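Local coordinates for protein 3-deoxy-d-manno-octulosonic-acid transferase (Acinetobacter baumannii, PDB 4BFC) that probably transfers Kdo from CMP-Kdo to the lipid A precursor during lipopolysaccharide assembly, this C-terminal domain being the part that binds the sugar nucleotide, at residues 95-100 with 110-115; 75-80 with 114-119; 155-160 with 177-182. One frame throughout, in Å; residues are numbered along the deposited sequence.

Contact 1 of 3, residues 95-100 with 110-115; sequences NLITHR and STQVYL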
loop_
_atom_site.group_PDB
_atom_site.type_symbol
_atom_site.label_atom_id
_atom_site.label_comp_id
_atom_site.label_asym_id
_atom_site.label_seq_id
_atom_site.Cartn_x
_atom_site.Cartn_y
_atom_site.Cartn_z
ATOM N N ASN A 95 3.537 19.101 -22.268
ATOM C CA ASN A 95 2.912 19.394 -23.588
ATOM C C ASN A 95 2.760 18.199 -24.531
ATOM O O ASN A 95 3.027 18.290 -25.735
ATOM C CB ASN A 95 3.643 20.559 -24.280
ATOM C CG ASN A 95 3.621 21.809 -23.440
ATOM O OD1 ASN A 95 2.563 22.230 -22.989
ATOM N ND2 ASN A 95 4.790 22.416 -23.217
ATOM N N LEU A 96 2.330 17.055 -23.990
ATOM C CA LEU A 96 2.197 15.872 -24.782
ATOM C C LEU A 96 0.706 15.664 -24.951
ATOM O O LEU A 96 -0.045 15.864 -23.963
ATOM C CB LEU A 96 2.853 14.664 -24.052
ATOM C CG LEU A 96 4.379 14.737 -23.859
ATOM C CD1 LEU A 96 4.894 13.671 -22.870
ATOM C CD2 LEU A 96 5.036 14.615 -25.232
ATOM N N ILE A 97 0.271 15.280 -26.135
ATOM C CA ILE A 97 -1.138 15.012 -26.398
ATOM C C ILE A 97 -1.515 13.733 -25.637
ATOM O O ILE A 97 -0.974 12.654 -25.950
ATOM C CB ILE A 97 -1.441 14.896 -27.902
ATOM C CG1 ILE A 97 -1.219 16.263 -28.600
ATOM C CG2 ILE A 97 -2.856 14.343 -28.130
ATOM C CD1 ILE A 97 -1.213 16.206 -30.116
ATOM N N THR A 98 -2.469 13.829 -24.701
ATOM C CA THR A 98 -2.775 12.730 -23.746
ATOM C C THR A 98 -4.275 12.420 -23.719
ATOM O O THR A 98 -5.088 13.354 -23.565
ATOM C CB THR A 98 -2.326 13.154 -22.338
ATOM O OG1 THR A 98 -0.962 13.607 -22.366
ATOM C CG2 THR A 98 -2.447 11.971 -21.247
ATOM N N HIS A 99 -4.618 11.169 -23.979
ATOM C CA HIS A 99 -5.978 10.644 -23.918
ATOM C C HIS A 99 -6.093 9.691 -22.773
ATOM O O HIS A 99 -5.071 9.114 -22.278
ATOM C CB HIS A 99 -6.358 10.043 -25.259
ATOM C CG HIS A 99 -6.304 11.061 -26.359
ATOM N ND1 HIS A 99 -7.030 12.221 -26.328
ATOM C CD2 HIS A 99 -5.478 11.144 -27.468
ATOM C CE1 HIS A 99 -6.703 12.963 -27.424
ATOM N NE2 HIS A 99 -5.760 12.307 -28.101
ATOM N N ARG A 100 -7.313 9.583 -22.251
ATOM C CA ARG A 100 -7.562 8.873 -20.954
ATOM C C ARG A 100 -8.566 7.746 -21.040
ATOM O O ARG A 100 -9.693 7.920 -21.551
ATOM C CB ARG A 100 -8.056 9.860 -19.872
ATOM C CG ARG A 100 -7.180 11.062 -19.623
ATOM C CD ARG A 100 -7.795 11.946 -18.567
ATOM N NE ARG A 100 -7.584 11.337 -17.259
ATOM C CZ ARG A 100 -7.511 12.027 -16.085
ATOM N NH1 ARG A 100 -7.658 13.358 -16.029
ATOM N NH2 ARG A 100 -7.229 11.368 -14.937
ATOM N N SER A 110 -3.076 11.110 -33.196
ATOM C CA SER A 110 -2.450 12.227 -32.529
ATOM C C SER A 110 -1.929 11.961 -31.120
ATOM O O SER A 110 -1.248 12.797 -30.537
ATOM C CB SER A 110 -3.415 13.427 -32.383
ATOM O OG SER A 110 -4.722 12.980 -32.040
ATOM N N THR A 111 -2.359 10.843 -30.582
ATOM C CA THR A 111 -2.057 10.554 -29.184
ATOM C C THR A 111 -0.607 10.234 -28.998
ATOM O O THR A 111 -0.053 9.365 -29.717
ATOM C CB THR A 111 -2.794 9.310 -28.753
ATOM O OG1 THR A 111 -4.189 9.515 -28.933
ATOM C CG2 THR A 111 -2.456 9.010 -27.248
ATOM N N GLN A 112 -0.030 10.896 -28.027
ATOM C CA GLN A 112 1.399 10.719 -27.700
ATOM C C GLN A 112 1.483 9.885 -26.435
ATOM O O GLN A 112 2.411 9.082 -26.269
ATOM C CB GLN A 112 2.062 12.051 -27.502
ATOM C CG GLN A 112 2.174 12.843 -28.819
ATOM C CD GLN A 112 2.954 14.152 -28.683
ATOM O OE1 GLN A 112 2.539 15.097 -27.961
ATOM N NE2 GLN A 112 4.113 14.218 -29.343
ATOM N N VAL A 113 0.559 10.149 -25.502
ATOM C CA VAL A 113 0.547 9.358 -24.232
ATOM C C VAL A 113 -0.901 8.898 -24.042
ATOM O O VAL A 113 -1.831 9.697 -24.165
ATOM C CB VAL A 113 0.968 10.211 -23.019
ATOM C CG1 VAL A 113 0.855 9.410 -21.676
ATOM C CG2 VAL A 113 2.396 10.743 -23.202
ATOM N N TYR A 114 -1.083 7.625 -23.756
ATOM C CA TYR A 114 -2.360 7.152 -23.354
ATOM C C TYR A 114 -2.297 6.873 -21.866
ATOM O O TYR A 114 -1.576 5.955 -21.445
ATOM C CB TYR A 114 -2.661 5.876 -24.127
ATOM C CG TYR A 114 -4.081 5.435 -23.944
ATOM C CD1 TYR A 114 -5.147 6.195 -24.443
ATOM C CD2 TYR A 114 -4.373 4.261 -23.215
ATOM C CE1 TYR A 114 -6.484 5.766 -24.266
ATOM C CE2 TYR A 114 -5.679 3.797 -23.058
ATOM C CZ TYR A 114 -6.743 4.603 -23.554
ATOM O OH TYR A 114 -8.029 4.125 -23.379
ATOM N N LEU A 115 -3.018 7.687 -21.095
ATOM C CA LEU A 115 -3.095 7.421 -19.644
ATOM C C LEU A 115 -4.152 6.352 -19.379
ATOM O O LEU A 115 -5.394 6.565 -19.580
ATOM C CB LEU A 115 -3.383 8.682 -18.906
ATOM C CG LEU A 115 -3.548 8.592 -17.403
ATOM C CD1 LEU A 115 -2.283 8.007 -16.706
ATOM C CD2 LEU A 115 -3.816 10.006 -16.867
HETATM O O HOH W 1 2.389 17.500 -28.873
#
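The side chain of Gln112 crosses that of Leu96 at about a right angle, OE1 coming within 3.7 Å of Leu96 CD2. Beyond CG the glutamine runs extended (chi2 -175°), long enough for OE1 to take the N-H of Ile97 at 2.9 Å, in the carbonyl plane and on a lone pair. A water lies close to this same OE1 (2.6 Å) and to Asn95 O, while NE2 is held by Leu66 O and Asn67 OD1, which together fix the rotation of the amide. Ile97 O in turn accepts from both Gln112 N and Val113 N, a fork at the entry to the parallel pairing. From there His99 is bonded through both its backbone N and its backbone O, N to Val113 O at 3.2 Å and O from Leu115 N at 2.8 Å. Thr98 and Val113 lie side by side on one face of the sheet; Leu96 CD1 also meets Val113 CG2 at 3.9 Å. Strand 98-100 is the outermost of the sheet within this chain, with strand 113-115 between it and strand 72-78. Helix 84-93 packs on Thr98 and Leu115, and helix 54-68 on Leu96.

Contact 2 of 3, residues 75-80 with 114-119; sequences IVVPRH and YLADSM. With SO4 (sulfate ion), chain B.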
loop_
_atom_site.group_PDB
_atom_site.type_symbol
_atom_site.label_atom_id
_atom_site.label_comp_id
_atom_site.label_asym_id
_atom_site.label_seq_id
_atom_site.Cartn_x
_atom_site.Cartn_y
_atom_site.Cartn_z
ATOM N N ILE A 75 1.954 4.201 -23.343
ATOM C CA ILE A 75 0.866 3.894 -22.384
ATOM C C ILE A 75 1.420 4.078 -20.959
ATOM O O ILE A 75 2.499 3.504 -20.649
ATOM C CB ILE A 75 0.314 2.469 -22.609
ATOM C CG1 ILE A 75 -0.295 2.335 -24.028
ATOM C CG2 ILE A 75 -0.718 2.141 -21.460
ATOM C CD1 ILE A 75 -0.910 0.974 -24.342
ATOM N N VAL A 76 0.713 4.804 -20.081
ATOM C CA VAL A 76 1.178 5.042 -18.675
ATOM C C VAL A 76 0.139 4.442 -17.709
ATOM O O VAL A 76 -1.033 4.771 -17.823
ATOM C CB VAL A 76 1.355 6.562 -18.405
ATOM C CG1 VAL A 76 1.829 6.744 -16.985
ATOM C CG2 VAL A 76 2.428 7.109 -19.373
ATOM N N VAL A 77 0.588 3.535 -16.831
ATOM C CA VAL A 77 -0.328 2.835 -15.914
ATOM C C VAL A 77 0.177 3.093 -14.483
ATOM O O VAL A 77 0.986 2.318 -13.943
ATOM C CB VAL A 77 -0.423 1.324 -16.220
ATOM C CG1 VAL A 77 -1.627 0.723 -15.462
ATOM C CG2 VAL A 77 -0.399 1.023 -17.731
ATOM N N PRO A 78 -0.207 4.184 -13.855
ATOM C CA PRO A 78 0.340 4.475 -12.502
ATOM C C PRO A 78 -0.142 3.401 -11.484
ATOM O O PRO A 78 -1.261 2.766 -11.643
ATOM C CB PRO A 78 -0.315 5.834 -12.138
ATOM C CG PRO A 78 -0.507 6.412 -13.528
ATOM C CD PRO A 78 -1.100 5.285 -14.297
ATOM N N ARG A 79 0.719 3.046 -10.529
ATOM C CA ARG A 79 0.394 1.978 -9.565
ATOM C C ARG A 79 -0.801 2.329 -8.694
ATOM O O ARG A 79 -1.637 1.480 -8.376
ATOM C CB ARG A 79 1.651 1.786 -8.683
ATOM C CG ARG A 79 1.444 0.746 -7.563
ATOM C CD ARG A 79 1.137 -0.626 -8.141
ATOM N NE ARG A 79 1.059 -1.650 -7.082
ATOM C CZ ARG A 79 0.662 -2.878 -7.245
ATOM N NH1 ARG A 79 0.261 -3.295 -8.448
ATOM N NH2 ARG A 79 0.753 -3.724 -6.177
ATOM N N HIS A 80 -0.862 3.594 -8.293
ATOM C CA HIS A 80 -1.867 4.028 -7.343
ATOM C C HIS A 80 -2.960 4.842 -7.975
ATOM O O HIS A 80 -2.739 5.978 -8.448
ATOM C CB HIS A 80 -1.247 4.801 -6.212
ATOM C CG HIS A 80 -0.120 4.071 -5.534
ATOM N ND1 HIS A 80 1.179 4.291 -5.864
ATOM C CD2 HIS A 80 -0.137 3.029 -4.631
ATOM C CE1 HIS A 80 1.946 3.432 -5.138
ATOM N NE2 HIS A 80 1.132 2.697 -4.356
ATOM N N TYR A 114 -1.083 7.625 -23.756
ATOM C CA TYR A 114 -2.360 7.152 -23.354
ATOM C C TYR A 114 -2.297 6.873 -21.866
ATOM O O TYR A 114 -1.576 5.955 -21.445
ATOM C CB TYR A 114 -2.661 5.876 -24.127
ATOM C CG TYR A 114 -4.081 5.435 -23.944
ATOM C CD1 TYR A 114 -5.147 6.195 -24.443
ATOM C CD2 TYR A 114 -4.373 4.261 -23.215
ATOM C CE1 TYR A 114 -6.484 5.766 -24.266
ATOM C CE2 TYR A 114 -5.679 3.797 -23.058
ATOM C CZ TYR A 114 -6.743 4.603 -23.554
ATOM O OH TYR A 114 -8.029 4.125 -23.379
ATOM N N LEU A 115 -3.018 7.687 -21.095
ATOM C CA LEU A 115 -3.095 7.421 -19.644
ATOM C C LEU A 115 -4.152 6.352 -19.379
ATOM O O LEU A 115 -5.394 6.565 -19.580
ATOM C CB LEU A 115 -3.383 8.682 -18.906
ATOM C CG LEU A 115 -3.548 8.592 -17.403
ATOM C CD1 LEU A 115 -2.283 8.007 -16.706
ATOM C CD2 LEU A 115 -3.816 10.006 -16.867
ATOM N N ALA A 116 -3.685 5.176 -18.979
ATOM C CA ALA A 116 -4.552 4.054 -18.689
ATOM C C ALA A 116 -5.039 4.089 -17.228
ATOM O O ALA A 116 -4.657 3.273 -16.344
ATOM C CB ALA A 116 -3.893 2.698 -19.101
ATOM N N ASP A 117 -5.857 5.076 -16.966
ATOM C CA ASP A 117 -6.330 5.438 -15.619
ATOM C C ASP A 117 -7.620 4.682 -15.301
ATOM O O ASP A 117 -8.704 5.330 -15.112
ATOM C CB ASP A 117 -6.432 6.952 -15.420
ATOM C CG ASP A 117 -7.355 7.671 -16.429
ATOM O OD1 ASP A 117 -7.676 7.086 -17.489
ATOM O OD2 ASP A 117 -7.792 8.767 -16.046
ATOM N N SER A 118 -7.470 3.373 -15.144
ATOM C CA SER A 118 -8.574 2.480 -14.805
ATOM C C SER A 118 -8.084 1.364 -13.888
ATOM O O SER A 118 -6.905 1.186 -13.698
ATOM C CB SER A 118 -9.104 1.892 -16.094
ATOM O OG SER A 118 -8.181 0.944 -16.665
ATOM N N MET A 119 -8.992 0.575 -13.300
ATOM C CA MET A 119 -8.549 -0.446 -12.384
ATOM C C MET A 119 -8.683 -1.828 -13.033
ATOM O O MET A 119 -9.619 -2.083 -13.814
ATOM C CB MET A 119 -9.308 -0.311 -11.046
ATOM C CG MET A 119 -8.971 0.983 -10.280
ATOM S SD MET A 119 -9.254 0.750 -8.534
ATOM C CE MET A 119 -9.873 2.372 -8.064
HETATM S S SO4 B . 2.681 -0.373 -3.414
HETATM O O1 SO4 B . 2.733 -1.452 -2.363
HETATM O O2 SO4 B . 3.990 -0.369 -4.120
HETATM O O3 SO4 B . 2.489 1.014 -2.893
HETATM O O4 SO4 B . 1.681 -0.827 -4.357
#
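With CG1 anti to the carbonyl carbon (chi1 -62°), Ile75 sends its other branch, CG2, which stands anti to the backbone N, across to Ala116, where it meets CB at 4.0 Å. Val77 stands with CG1 anti to the backbone N (chi1 -167°), which leaves CG2 to reach the same methyl, Ala116 CB, at 4.1 Å. Ala116 is thus touched by two branched side chains of the neighbouring strand, and Trp125 of helix 122-128 packs on all three residues. On the other face of the sheet, Leu115 brings CD1 near Val76 O and against the ring of Pro78, the two side chains crossing at about a right angle with CD1 3.8 Å from Pro78 CD.

Between these layers the backbones pair in parallel. Val76 donates its N-H to Tyr114 O and receives Ala116 N on its own O, each bond 2.9 Å long. The pairing stops there: Ala116 and then Asp117 are centres of successive inverse gamma turns, which lead the chain away from the strand. The carboxylate of Asp117 is bonded to Ser102 OG.

The other segment carries on past Pro78 to a sulfate. Arg79, bent at chi2, places NE edge-on to O4 of the ion at 2.9 Å, in the guanidinium plane and almost straight at 174°. His80 NE2 gives its N-H to O3 at 2.6 Å, again in the ring plane, while Arg79 CG sits over one face of the imidazole and the ring of His51 meets it edge-to-face. Beyond the apolar pairing, and without contact to 114-119, Arg79 and His80 form a sulfate site at the C-terminal end of strand 72-78; the ion probably comes from the crystallisation liquor, but two N-H donors converging on it are consistent with a place suited to a negatively charged group.

Contact 3 of 3, residues 155-160 with 177-182; sequences VPTVVG and NAVLIA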
loop_
_atom_site.group_PDB
_atom_site.type_symbol
_atom_site.label_atom_id
_atom_site.label_comp_id
_atom_site.label_asym_id
_atom_site.label_seq_id
_atom_site.Cartn_x
_atom_site.Cartn_y
_atom_site.Cartn_z
ATOM N N VAL A 155 6.443 -9.720 -23.792
ATOM C CA VAL A 155 6.851 -8.337 -23.900
ATOM C C VAL A 155 8.270 -8.167 -23.377
ATOM O O VAL A 155 8.519 -8.474 -22.222
ATOM C CB VAL A 155 5.967 -7.383 -23.081
ATOM C CG1 VAL A 155 6.408 -5.947 -23.326
ATOM C CG2 VAL A 155 4.513 -7.571 -23.455
ATOM N N PRO A 156 9.195 -7.659 -24.212
ATOM C CA PRO A 156 10.508 -7.273 -23.666
ATOM C C PRO A 156 10.398 -6.288 -22.489
ATOM O O PRO A 156 9.656 -5.305 -22.568
ATOM C CB PRO A 156 11.227 -6.647 -24.843
ATOM C CG PRO A 156 10.486 -7.102 -26.050
ATOM C CD PRO A 156 9.081 -7.355 -25.651
ATOM N N THR A 157 11.076 -6.594 -21.370
ATOM C CA THR A 157 10.817 -5.903 -20.071
ATOM C C THR A 157 12.064 -5.231 -19.493
ATOM O O THR A 157 13.149 -5.839 -19.421
ATOM C CB THR A 157 10.209 -6.881 -19.042
ATOM O OG1 THR A 157 8.985 -7.393 -19.591
ATOM C CG2 THR A 157 9.893 -6.182 -17.632
ATOM N N VAL A 158 11.931 -3.969 -19.138
ATOM C CA VAL A 158 12.982 -3.218 -18.453
ATOM C C VAL A 158 12.568 -2.928 -17.024
ATOM O O VAL A 158 11.397 -2.615 -16.787
ATOM C CB VAL A 158 13.260 -1.883 -19.194
ATOM C CG1 VAL A 158 14.393 -1.082 -18.558
ATOM C CG2 VAL A 158 13.449 -2.082 -20.725
ATOM N N VAL A 159 13.483 -3.074 -16.071
ATOM C CA VAL A 159 13.299 -2.575 -14.711
ATOM C C VAL A 159 14.444 -1.677 -14.304
ATOM O O VAL A 159 15.538 -1.764 -14.885
ATOM C CB VAL A 159 13.068 -3.721 -13.655
ATOM C CG1 VAL A 159 11.808 -4.506 -14.003
ATOM C CG2 VAL A 159 14.293 -4.624 -13.546
ATOM N N GLY A 160 14.201 -0.770 -13.353
ATOM C CA GLY A 160 15.219 -0.005 -12.690
ATOM C C GLY A 160 15.998 -0.882 -11.717
ATOM O O GLY A 160 15.680 -2.049 -11.542
ATOM N N ASN A 177 19.859 -13.669 -19.212
ATOM C CA ASN A 177 19.770 -12.516 -20.152
ATOM C C ASN A 177 18.350 -12.338 -20.669
ATOM O O ASN A 177 18.087 -12.240 -21.858
ATOM C CB ASN A 177 20.807 -12.690 -21.304
ATOM C CG ASN A 177 22.230 -12.680 -20.775
ATOM O OD1 ASN A 177 22.659 -11.718 -20.127
ATOM N ND2 ASN A 177 22.948 -13.761 -20.990
ATOM N N ALA A 178 17.415 -12.302 -19.718
ATOM C CA ALA A 178 16.027 -12.433 -20.062
ATOM C C ALA A 178 15.216 -11.175 -19.677
ATOM O O ALA A 178 14.056 -11.090 -20.066
ATOM C CB ALA A 178 15.449 -13.672 -19.416
ATOM N N VAL A 179 15.889 -10.211 -19.045
ATOM C CA VAL A 179 15.305 -8.948 -18.554
ATOM C C VAL A 179 16.383 -7.862 -18.637
ATOM O O VAL A 179 17.600 -8.129 -18.449
ATOM C CB VAL A 179 14.798 -9.074 -17.101
ATOM C CG1 VAL A 179 15.945 -9.182 -16.094
ATOM C CG2 VAL A 179 13.894 -7.865 -16.754
ATOM N N LEU A 180 15.973 -6.662 -18.971
ATOM C CA LEU A 180 16.879 -5.555 -19.120
ATOM C C LEU A 180 16.869 -4.637 -17.917
ATOM O O LEU A 180 15.820 -4.158 -17.433
ATOM C CB LEU A 180 16.596 -4.767 -20.424
ATOM C CG LEU A 180 16.674 -5.728 -21.649
ATOM C CD1 LEU A 180 15.885 -5.152 -22.809
ATOM C CD2 LEU A 180 18.099 -5.915 -22.075
ATOM N N ILE A 181 18.049 -4.382 -17.380
ATOM C CA ILE A 181 18.157 -3.469 -16.268
ATOM C C ILE A 181 18.629 -2.049 -16.654
ATOM O O ILE A 181 19.726 -1.828 -17.249
ATOM C CB ILE A 181 19.082 -4.075 -15.156
ATOM C CG1 ILE A 181 18.663 -5.515 -14.882
ATOM C CG2 ILE A 181 19.088 -3.174 -13.945
ATOM C CD1 ILE A 181 17.354 -5.652 -14.092
ATOM N N ALA A 182 17.765 -1.079 -16.411
ATOM C CA ALA A 182 18.100 0.339 -16.565
ATOM C C ALA A 182 18.641 1.031 -15.334
ATOM O O ALA A 182 18.049 0.997 -14.262
ATOM C CB ALA A 182 16.944 1.157 -17.135
HETATM O O HOH W 2 12.219 -9.327 -21.193
#
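Val159 CG2 and Ile181 CD1 press together at 3.3 Å, tighter than ordinary carbon contact. The torsions bring the two methyls together: CG2 of Val159 stands between its backbone N and carbonyl carbon, and Ile181 is folded at chi2 (-74°), which swings its terminal methyl back to the neighbouring strand. On the other face Val158 spreads its two methyls, CG1 to Ala182 CB at 3.7 Å and CG2 to Leu180 CB at 4.1 Å.

Three backbone bonds set this register. Leu180 N donates to Thr157 O with an N-H...O angle of 169°, Val159 N to Leu180 O, and Ala182 N to Val159 O at 2.8 Å. Ala182 O, next along, is buried with no polar partner in the model and receives the CA-H of Gly160, its CA at 3.4 Å. A water takes the N-H of Thr157 and donates to Ala178 O, linking the two chains just before the pairing begins.

Farther out, Thr157 OG1 turns back on Val155 O, and Ser137 OG holds Gly160 N. Ile191 of helix 185-197 packs on Val158 and Leu180, whereas Met151 of helix 148-152 touches Thr157 and Val179. Asn177, with positive phi, closes helix 167-175 in a Schellman motif and turns the chain into strand 180-181. Strand, helix and returning parallel strand form a beta-alpha-beta unit at the border of a Rossmann-like sheet, as in the C-terminal domain of GT-B glycosyltransferases.

All three contacts belong to one parallel sheet, contacts 1 and 2 on one side of the chain's centre and contact 3 on the other. Contacts 1 and 2 share strand 113-115 and have centres about 12 Å apart; they are tied by the salt bridge from Arg100 NE to Asp117 OD2 (2.8 Å) and by packing of Val113 CG1 on Val76 CG2 (3.6 Å). Contact 3 joins the last two strands of the other half, its centre about 20 Å from that of contact 2 and about 25 Å from that of contact 1, without touching either. The sulfate lies at the end of segment 75-80, held by Arg79 and His80 beyond the paired part of contact 2.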